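Local structure of ribosomal protein s2-related protein (Deinococcus radiodurans, 2JH3) at residues Leu294-Leu299 with Leu368-Tyr372; Tyr302-Leu308 with Trp355-Pro361. The protein binds a [4Fe-4S] cluster and has a fold similar to the chelatases, which is consistent with an inferred sirohydrochlorin ferrochelatase activity. One frame throughout, in Å; residues are numbered along the deposited sequence.

Contact 1. Residues Leu294-Leu299 with Leu368-Tyr372; sequences LGEVLL and LELLY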
ATOM      1  N   LEU A 294      16.017  -3.350 -10.941  1.00 18.93           N
ATOM      2  CA  LEU A 294      15.287  -4.568 -10.668  1.00 18.91           C
ATOM      3  C   LEU A 294      14.206  -4.208  -9.692  1.00 18.56           C
ATOM      4  O   LEU A 294      14.516  -3.831  -8.549  1.00 18.48           O
ATOM      5  CB  LEU A 294      16.239  -5.632 -10.014  1.00 20.34           C
ATOM      6  CG  LEU A 294      17.520  -6.077 -10.729  1.00 28.97           C
ATOM      7  CD1 LEU A 294      18.222  -7.276 -10.043  1.00 32.33           C
ATOM      8  CD2 LEU A 294      17.229  -6.518 -12.158  1.00 32.02           C
ATOM      9  N   GLY A 295      12.927  -4.213 -10.104  1.00 18.93           N
ATOM     10  CA  GLY A 295      11.854  -3.778  -9.185  1.00 16.83           C
ATOM     11  C   GLY A 295      12.138  -2.367  -8.737  1.00 16.41           C
ATOM     12  O   GLY A 295      12.243  -1.446  -9.543  1.00 15.79           O
ATOM     13  N   GLU A 296      12.268  -2.175  -7.419  1.00 15.61           N
ATOM     14  CA  GLU A 296      12.490  -0.890  -6.814  1.00 16.48           C
ATOM     15  C   GLU A 296      13.958  -0.656  -6.417  1.00 16.58           C
ATOM     16  O   GLU A 296      14.246   0.304  -5.660  1.00 18.23           O
ATOM     17  CB  GLU A 296      11.663  -0.776  -5.544  1.00 16.00           C
ATOM     18  CG  GLU A 296      10.126  -0.623  -5.728  1.00 16.52           C
ATOM     19  CD  GLU A 296       9.391  -0.287  -4.356  1.00 17.25           C
ATOM     20  OE1 GLU A 296       9.206  -1.222  -3.537  1.00 20.66           O
ATOM     21  OE2 GLU A 296       8.925   0.874  -4.169  1.00 20.77           O
ATOM     22  N   VAL A 297      14.857  -1.432  -7.000  1.00 16.23           N
ATOM     23  CA  VAL A 297      16.283  -1.356  -6.712  1.00 17.64           C
ATOM     24  C   VAL A 297      17.141  -0.987  -7.902  1.00 15.67           C
ATOM     25  O   VAL A 297      16.938  -1.469  -9.022  1.00 13.84           O
ATOM     26  CB  VAL A 297      16.792  -2.684  -6.063  1.00 18.11           C
ATOM     27  CG1 VAL A 297      18.307  -2.724  -5.827  1.00 22.28           C
ATOM     28  CG2 VAL A 297      16.130  -2.795  -4.745  1.00 20.38           C
ATOM     29  N   LEU A 298      18.077  -0.077  -7.634  1.00 15.35           N
ATOM     30  CA  LEU A 298      19.058   0.424  -8.574  1.00 17.71           C
ATOM     31  C   LEU A 298      20.387  -0.304  -8.283  1.00 19.10           C
ATOM     32  O   LEU A 298      20.862  -0.291  -7.150  1.00 21.12           O
ATOM     33  CB  LEU A 298      19.255   1.943  -8.435  1.00 17.91           C
ATOM     34  CG  LEU A 298      20.239   2.587  -9.432  1.00 19.02           C
ATOM     35  CD1 LEU A 298      19.832   2.408 -10.792  1.00 20.45           C
ATOM     36  CD2 LEU A 298      20.392   4.056  -9.150  1.00 20.29           C
ATOM     37  N   LEU A 299      20.919  -1.007  -9.287  1.00 19.16           N
ATOM     38  CA  LEU A 299      22.153  -1.794  -9.164  1.00 20.52           C
ATOM     39  C   LEU A 299      23.236  -1.102 -10.046  1.00 22.13           C
ATOM     40  O   LEU A 299      23.025  -0.948 -11.247  1.00 22.87           O
ATOM     41  CB  LEU A 299      21.835  -3.221  -9.596  1.00 20.12           C
ATOM     42  CG  LEU A 299      22.908  -4.311  -9.536  1.00 20.71           C
ATOM     43  CD1 LEU A 299      23.712  -4.324  -8.177  1.00 23.39           C
ATOM     44  CD2 LEU A 299      22.305  -5.668  -9.836  1.00 23.08           C
ATOM     45  N   LEU A 368      21.068 -10.420  -3.509  1.00 18.47           N
ATOM     46  CA  LEU A 368      19.880 -10.335  -4.347  1.00 18.62           C
ATOM     47  C   LEU A 368      18.875 -11.417  -4.081  1.00 18.60           C
ATOM     48  O   LEU A 368      17.691 -11.142  -4.161  1.00 19.52           O
ATOM     49  CB  LEU A 368      20.285 -10.339  -5.847  1.00 19.19           C
ATOM     50  CG  LEU A 368      20.409  -9.084  -6.744  1.00 26.82           C
ATOM     51  CD1 LEU A 368      19.987  -7.731  -6.150  1.00 31.10           C
ATOM     52  CD2 LEU A 368      21.664  -8.939  -7.432  1.00 29.63           C
ATOM     53  N   GLU A 369      19.328 -12.628  -3.740  1.00 19.41           N
ATOM     54  CA  GLU A 369      18.446 -13.682  -3.338  1.00 20.24           C
ATOM     55  C   GLU A 369      17.724 -13.443  -2.004  1.00 20.76           C
ATOM     56  O   GLU A 369      16.550 -13.835  -1.890  1.00 21.05           O
ATOM     57  CB  GLU A 369      19.152 -15.025  -3.258  1.00 21.51           C
ATOM     58  CG  GLU A 369      18.130 -16.154  -3.260  1.00 26.00           C
ATOM     59  CD  GLU A 369      17.633 -16.422  -4.680  1.00 32.80           C
ATOM     60  OE1 GLU A 369      18.462 -16.968  -5.451  1.00 33.34           O
ATOM     61  OE2 GLU A 369      16.479 -16.081  -5.034  1.00 31.52           O
ATOM     62  N   LEU A 370      18.381 -12.850  -1.009  1.00 19.32           N
ATOM     63  CA  LEU A 370      17.676 -12.519   0.181  1.00 19.78           C
ATOM     64  C   LEU A 370      16.747 -11.268   0.020  1.00 20.11           C
ATOM     65  O   LEU A 370      15.798 -11.126   0.769  1.00 22.59           O
ATOM     66  CB  LEU A 370      18.666 -12.321   1.343  1.00 19.01           C
ATOM     67  CG  LEU A 370      19.513 -13.533   1.790  1.00 17.84           C
ATOM     68  CD1 LEU A 370      20.517 -13.176   2.853  1.00 19.73           C
ATOM     69  CD2 LEU A 370      18.661 -14.799   2.195  1.00 19.85           C
ATOM     70  N   LEU A 371      17.103 -10.337  -0.852  1.00 19.78           N
ATOM     71  CA  LEU A 371      16.380  -9.099  -1.056  1.00 19.14           C
ATOM     72  C   LEU A 371      15.084  -9.333  -1.833  1.00 18.52           C
ATOM     73  O   LEU A 371      13.989  -8.875  -1.482  1.00 17.17           O
ATOM     74  CB  LEU A 371      17.238  -8.154  -1.872  1.00 19.17           C
ATOM     75  CG  LEU A 371      16.539  -6.829  -2.294  1.00 19.38           C
ATOM     76  CD1 LEU A 371      16.186  -5.971  -1.169  1.00 19.09           C
ATOM     77  CD2 LEU A 371      17.480  -6.047  -3.180  1.00 20.37           C
ATOM     78  N   TYR A 372      15.235 -10.094  -2.915  1.00 17.03           N
ATOM     79  CA  TYR A 372      14.118 -10.422  -3.784  1.00 17.17           C
ATOM     80  C   TYR A 372      14.129 -11.929  -4.156  1.00 16.86           C
ATOM     81  O   TYR A 372      14.444 -12.300  -5.274  1.00 19.12           O
ATOM     82  CB  TYR A 372      14.159  -9.590  -5.084  1.00 17.54           C
ATOM     83  CG  TYR A 372      13.673  -8.130  -5.086  1.00 15.55           C
ATOM     84  CD1 TYR A 372      12.382  -7.797  -4.664  1.00 17.74           C
ATOM     85  CD2 TYR A 372      14.470  -7.116  -5.589  1.00 19.71           C
ATOM     86  CE1 TYR A 372      11.925  -6.523  -4.722  1.00 15.31           C
ATOM     87  CE2 TYR A 372      14.022  -5.792  -5.643  1.00 16.85           C
ATOM     88  CZ  TYR A 372      12.701  -5.515  -5.263  1.00 14.72           C
ATOM     89  OH  TYR A 372      12.148  -4.222  -5.251  1.00 16.99           O
TER
HETATM   90  O   HOH W   1       9.849  -3.763  -4.076  1.00 18.53           O

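Contact 2. Residues Tyr302-Leu308 with Trp355-Pro361; sequences YGGLFEL and WRAVLSP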
ATOM      1  N   TYR A 302      30.396  -0.321  -8.801  1.00 23.03           N
ATOM      2  CA  TYR A 302      31.041   0.585  -7.858  1.00 23.00           C
ATOM      3  C   TYR A 302      32.514   0.103  -7.823  1.00 22.64           C
ATOM      4  O   TYR A 302      32.881  -0.697  -6.991  1.00 19.71           O
ATOM      5  CB  TYR A 302      30.342   0.394  -6.498  1.00 24.62           C
ATOM      6  CG  TYR A 302      30.826   1.303  -5.393  1.00 25.35           C
ATOM      7  CD1 TYR A 302      30.567   2.650  -5.441  1.00 30.90           C
ATOM      8  CD2 TYR A 302      31.519   0.817  -4.299  1.00 24.52           C
ATOM      9  CE1 TYR A 302      31.037   3.497  -4.434  1.00 31.27           C
ATOM     10  CE2 TYR A 302      31.983   1.660  -3.289  1.00 21.93           C
ATOM     11  CZ  TYR A 302      31.726   2.988  -3.345  1.00 29.77           C
ATOM     12  OH  TYR A 302      32.188   3.877  -2.379  1.00 24.50           O
ATOM     13  N   GLY A 303      33.280   0.507  -8.822  1.00 21.64           N
ATOM     14  CA  GLY A 303      34.630  -0.029  -9.096  1.00 23.18           C
ATOM     15  C   GLY A 303      34.542  -1.488  -9.268  1.00 22.44           C
ATOM     16  O   GLY A 303      33.814  -1.963 -10.114  1.00 25.58           O
ATOM     17  N   GLY A 304      35.268  -2.254  -8.481  1.00 21.59           N
ATOM     18  CA  GLY A 304      35.039  -3.700  -8.410  1.00 21.02           C
ATOM     19  C   GLY A 304      34.007  -4.310  -7.493  1.00 20.70           C
ATOM     20  O   GLY A 304      33.879  -5.526  -7.437  1.00 19.53           O
ATOM     21  N   LEU A 305      33.225  -3.486  -6.811  1.00 19.30           N
ATOM     22  CA  LEU A 305      32.110  -3.976  -6.038  1.00 18.39           C
ATOM     23  C   LEU A 305      30.810  -3.506  -6.775  1.00 17.90           C
ATOM     24  O   LEU A 305      30.856  -2.994  -7.887  1.00 15.01           O
ATOM     25  CB  LEU A 305      32.137  -3.361  -4.629  1.00 16.28           C
ATOM     26  CG  LEU A 305      33.522  -3.473  -3.982  1.00 18.27           C
ATOM     27  CD1 LEU A 305      33.562  -2.682  -2.788  1.00 18.46           C
ATOM     28  CD2 LEU A 305      33.883  -4.910  -3.701  1.00 22.53           C
ATOM     29  N   PHE A 306      29.695  -3.679  -6.078  1.00 18.25           N
ATOM     30  CA  PHE A 306      28.420  -3.247  -6.595  1.00 18.92           C
ATOM     31  C   PHE A 306      27.733  -2.418  -5.558  1.00 18.75           C
ATOM     32  O   PHE A 306      27.821  -2.740  -4.350  1.00 18.87           O
ATOM     33  CB  PHE A 306      27.597  -4.468  -6.990  1.00 20.30           C
ATOM     34  CG  PHE A 306      28.159  -5.170  -8.125  1.00 19.14           C
ATOM     35  CD1 PHE A 306      27.935  -4.697  -9.453  1.00 16.99           C
ATOM     36  CD2 PHE A 306      28.950  -6.280  -7.914  1.00 22.29           C
ATOM     37  CE1 PHE A 306      28.538  -5.364 -10.517  1.00 20.97           C
ATOM     38  CE2 PHE A 306      29.566  -6.933  -9.003  1.00 23.88           C
ATOM     39  CZ  PHE A 306      29.342  -6.475 -10.272  1.00 22.00           C
ATOM     40  N   GLU A 307      27.002  -1.408  -5.995  1.00 18.18           N
ATOM     41  CA  GLU A 307      26.136  -0.646  -5.039  1.00 17.81           C
ATOM     42  C   GLU A 307      24.658  -0.907  -5.348  1.00 18.78           C
ATOM     43  O   GLU A 307      24.239  -0.929  -6.517  1.00 18.94           O
ATOM     44  CB  GLU A 307      26.399   0.850  -5.110  1.00 19.31           C
ATOM     45  CG  GLU A 307      25.690   1.601  -3.922  1.00 20.18           C
ATOM     46  CD  GLU A 307      25.172   3.030  -4.205  1.00 21.28           C
ATOM     47  OE1 GLU A 307      25.609   3.978  -3.499  1.00 20.66           O
ATOM     48  OE2 GLU A 307      24.334   3.213  -5.101  1.00 24.28           O
ATOM     49  N   LEU A 308      23.874  -1.191  -4.319  1.00 18.94           N
ATOM     50  CA  LEU A 308      22.408  -1.221  -4.431  1.00 17.84           C
ATOM     51  C   LEU A 308      21.766  -0.111  -3.572  1.00 17.46           C
ATOM     52  O   LEU A 308      22.252   0.248  -2.466  1.00 16.39           O
ATOM     53  CB  LEU A 308      21.918  -2.586  -4.000  1.00 18.15           C
ATOM     54  CG  LEU A 308      22.334  -3.848  -4.795  1.00 22.48           C
ATOM     55  CD1 LEU A 308      23.828  -4.258  -4.540  1.00 30.67           C
ATOM     56  CD2 LEU A 308      21.591  -4.946  -4.430  1.00 21.14           C
ATOM     57  N   TRP A 355      18.723   3.558   2.569  1.00 17.50           N
ATOM     58  CA  TRP A 355      19.801   2.590   2.711  1.00 19.02           C
ATOM     59  C   TRP A 355      20.651   2.482   1.458  1.00 18.38           C
ATOM     60  O   TRP A 355      20.223   2.875   0.358  1.00 17.94           O
ATOM     61  CB  TRP A 355      19.215   1.247   3.101  1.00 17.81           C
ATOM     62  CG  TRP A 355      18.278   0.703   2.031  1.00 20.06           C
ATOM     63  CD1 TRP A 355      16.963   0.895   1.974  1.00 19.54           C
ATOM     64  CD2 TRP A 355      18.612  -0.103   0.880  1.00 16.06           C
ATOM     65  NE1 TRP A 355      16.443   0.316   0.893  1.00 17.76           N
ATOM     66  CE2 TRP A 355      17.437  -0.283   0.166  1.00 18.70           C
ATOM     67  CE3 TRP A 355      19.796  -0.657   0.386  1.00 19.78           C
ATOM     68  CZ2 TRP A 355      17.379  -1.047  -1.018  1.00 18.83           C
ATOM     69  CZ3 TRP A 355      19.744  -1.416  -0.769  1.00 17.96           C
ATOM     70  CH2 TRP A 355      18.559  -1.573  -1.476  1.00 18.40           C
ATOM     71  N   ARG A 356      21.882   1.986   1.590  1.00 20.12           N
ATOM     72  CA  ARG A 356      22.698   1.574   0.411  1.00 19.88           C
ATOM     73  C   ARG A 356      23.546   0.334   0.731  1.00 20.85           C
ATOM     74  O   ARG A 356      24.116   0.244   1.813  1.00 21.16           O
ATOM     75  CB  ARG A 356      23.596   2.703  -0.125  1.00 20.35           C
ATOM     76  CG  ARG A 356      24.847   2.990   0.605  1.00 21.62           C
ATOM     77  CD  ARG A 356      25.499   4.275   0.260  1.00 20.46           C
ATOM     78  NE  ARG A 356      26.561   4.120  -0.750  1.00 20.72           N
ATOM     79  CZ  ARG A 356      27.825   3.795  -0.498  1.00 20.03           C
ATOM     80  NH1 ARG A 356      28.687   3.713  -1.494  1.00 18.31           N
ATOM     81  NH2 ARG A 356      28.246   3.621   0.744  1.00 18.20           N
ATOM     82  N   ALA A 357      23.579  -0.641  -0.150  1.00 19.08           N
ATOM     83  CA  ALA A 357      24.368  -1.804   0.116  1.00 19.36           C
ATOM     84  C   ALA A 357      25.557  -1.784  -0.782  1.00 19.61           C
ATOM     85  O   ALA A 357      25.401  -1.606  -2.004  1.00 19.42           O
ATOM     86  CB  ALA A 357      23.584  -3.092  -0.112  1.00 18.38           C
ATOM     87  N   VAL A 358      26.747  -2.033  -0.230  1.00 19.24           N
ATOM     88  CA  VAL A 358      27.943  -2.189  -1.070  1.00 19.51           C
ATOM     89  C   VAL A 358      28.431  -3.604  -0.944  1.00 20.59           C
ATOM     90  O   VAL A 358      28.819  -4.028   0.132  1.00 21.37           O
ATOM     91  CB  VAL A 358      29.003  -1.157  -0.707  1.00 20.12           C
ATOM     92  CG1 VAL A 358      30.332  -1.416  -1.463  1.00 20.52           C
ATOM     93  CG2 VAL A 358      28.532   0.222  -1.050  1.00 19.39           C
ATOM     94  N   LEU A 359      28.314  -4.386  -2.029  1.00 21.67           N
ATOM     95  CA  LEU A 359      28.591  -5.828  -2.037  1.00 20.81           C
ATOM     96  C   LEU A 359      29.724  -6.216  -3.015  1.00 21.75           C
ATOM     97  O   LEU A 359      29.867  -5.653  -4.067  1.00 16.97           O
ATOM     98  CB  LEU A 359      27.340  -6.656  -2.448  1.00 21.68           C
ATOM     99  CG  LEU A 359      26.114  -6.504  -1.565  1.00 22.72           C
ATOM    100  CD1 LEU A 359      24.963  -7.375  -1.987  1.00 23.57           C
ATOM    101  CD2 LEU A 359      26.396  -6.716  -0.066  1.00 26.54           C
ATOM    102  N   SER A 360      30.554  -7.154  -2.570  1.00 21.76           N
ATOM    103  CA  SER A 360      31.532  -7.747  -3.398  1.00 21.88           C
ATOM    104  C   SER A 360      30.832  -8.621  -4.432  1.00 22.35           C
ATOM    105  O   SER A 360      29.672  -9.021  -4.233  1.00 21.18           O
ATOM    106  CB  SER A 360      32.402  -8.606  -2.491  1.00 22.19           C
ATOM    107  OG  SER A 360      31.683  -9.740  -2.077  1.00 18.95           O
ATOM    108  N   PRO A 361      31.509  -8.912  -5.538  1.00 22.01           N
ATOM    109  CA  PRO A 361      30.912  -9.855  -6.435  1.00 23.93           C
ATOM    110  C   PRO A 361      30.521 -11.202  -5.864  1.00 23.17           C
ATOM    111  O   PRO A 361      29.517 -11.801  -6.342  1.00 25.36           O
ATOM    112  CB  PRO A 361      32.021 -10.058  -7.520  1.00 22.74           C
ATOM    113  CG  PRO A 361      32.653  -8.749  -7.564  1.00 21.71           C
ATOM    114  CD  PRO A 361      32.729  -8.303  -6.125  1.00 22.57           C
TER
HETATM  115  O   HOH W   2      28.088   5.542  -3.871  1.00 36.43           O

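Contact 1. Residues Leu294-Leu299 with Leu368-Tyr372
One direct hydrogen bond and one water bridge link the phenol of Tyr372 to Glu296, in the type II' turn from Leu294 to Val297. The direct bond runs from Glu296 N to Tyr372 OH, at 3.0 Å and nearly straight. The hydroxyl donates a hydrogen bond to water 1, 2.6 Å from Tyr372 OH. That water in turn donates to Glu296 OE1 at 2.7 Å. The carboxylate has further partners: Leu351 N, and Arg349 of the second subunit in a salt bridge. Gly295 sits in the turn with positive phi. A CB there would lie 2.8 Å from Tyr372 OH, so a side chain would clash.

The remaining contacts are apolar. Val297 CG2 meets both Tyr372 CE2 at 3.8 Å and Leu371 CD2 at 3.9 Å. Leu368 packs across two neighbouring leucines: its CD2 is 4.1 Å from Leu299 CD2, and its CD1 is 4.3 Å from Leu294 CD1. Tyr372 follows the helix as the first residue out of helical geometry, and its ring extends from there to the hairpin turn.

This is a helix packed on a beta hairpin, and all the touching residues are buried. Tyr372 lies about 10 Å from the iron-sulfur cluster, measured from its side chain. Helix 275-290 adds Leu284 and Ala288 to the leucine cluster, and Leu308 of strand 305-310 packs against Val297, Leu299 and Leu368.

Contact 2. Residues Tyr302-Leu308 with Trp355-Pro361
Strands 305-308 and 355-359 run antiparallel, with 164° between their directions and 4.6 Å between their axes. Phe306 and Leu359 form a hydrogen-bonded pair, with N to O distances of 2.8 Å (Phe306 N to Leu359 O) and 2.9 Å (Leu359 N to Phe306 O). Leu308 and Ala357 form another, 2.8 Å for both Leu308 N to Ala357 O and Ala357 N to Leu308 O. Glu307 and Val358 are the non-hydrogen-bonded pair between them. A type II' turn from Tyr302 to Leu305 leads into the first strand.

Phe306, Leu308, Ala357 and Leu359 share one face. Leu308 CD1 lies 4.2 Å from Leu359 CD1, and Phe306 CE2 lies 3.9 Å from Pro361 CG. Leu364 and Leu368 of helix 361-371 cover this side. Ser360 is the N-cap of that helix, with its OG bonded to Asp363 N.

Glu307 and Val358 point to the other face. There Glu307 OE1 forms a salt bridge with Arg356 NE at 2.9 Å, and water 2 links Glu307 OE1 to Arg356 NH1. Arg309 also pairs with Glu307. Val358 CG1 touches Tyr302 CD2 at 3.8 Å and Leu305 CD1 at 3.7 Å. Here the helix-covered face is apolar; the other mixes charge and hydrocarbon.

Overall arrangement
Both contacts lie in the DR2241 stabilising domain and build on the same sheet, with centres 12 Å apart. Contact 1 is buried and joins the sheet to a helix. Contact 2 is partly exposed and joins two strands within the sheet. Strand 355-359 runs straight on into helix 361-371, so one chain segment supplies the second partner of each contact. Leu308 connects them: its CD1 is 3.6 Å from Leu299 CD1, and its CD2 is 3.6 Å from Leu368 CD1. Contact 1 relies on apolar packing and one tyrosine hydroxyl. Contact 2 relies on backbone bonds and a salt bridge. Contact 1 also reaches the second subunit, while contact 2 meets no other chain of the assembly.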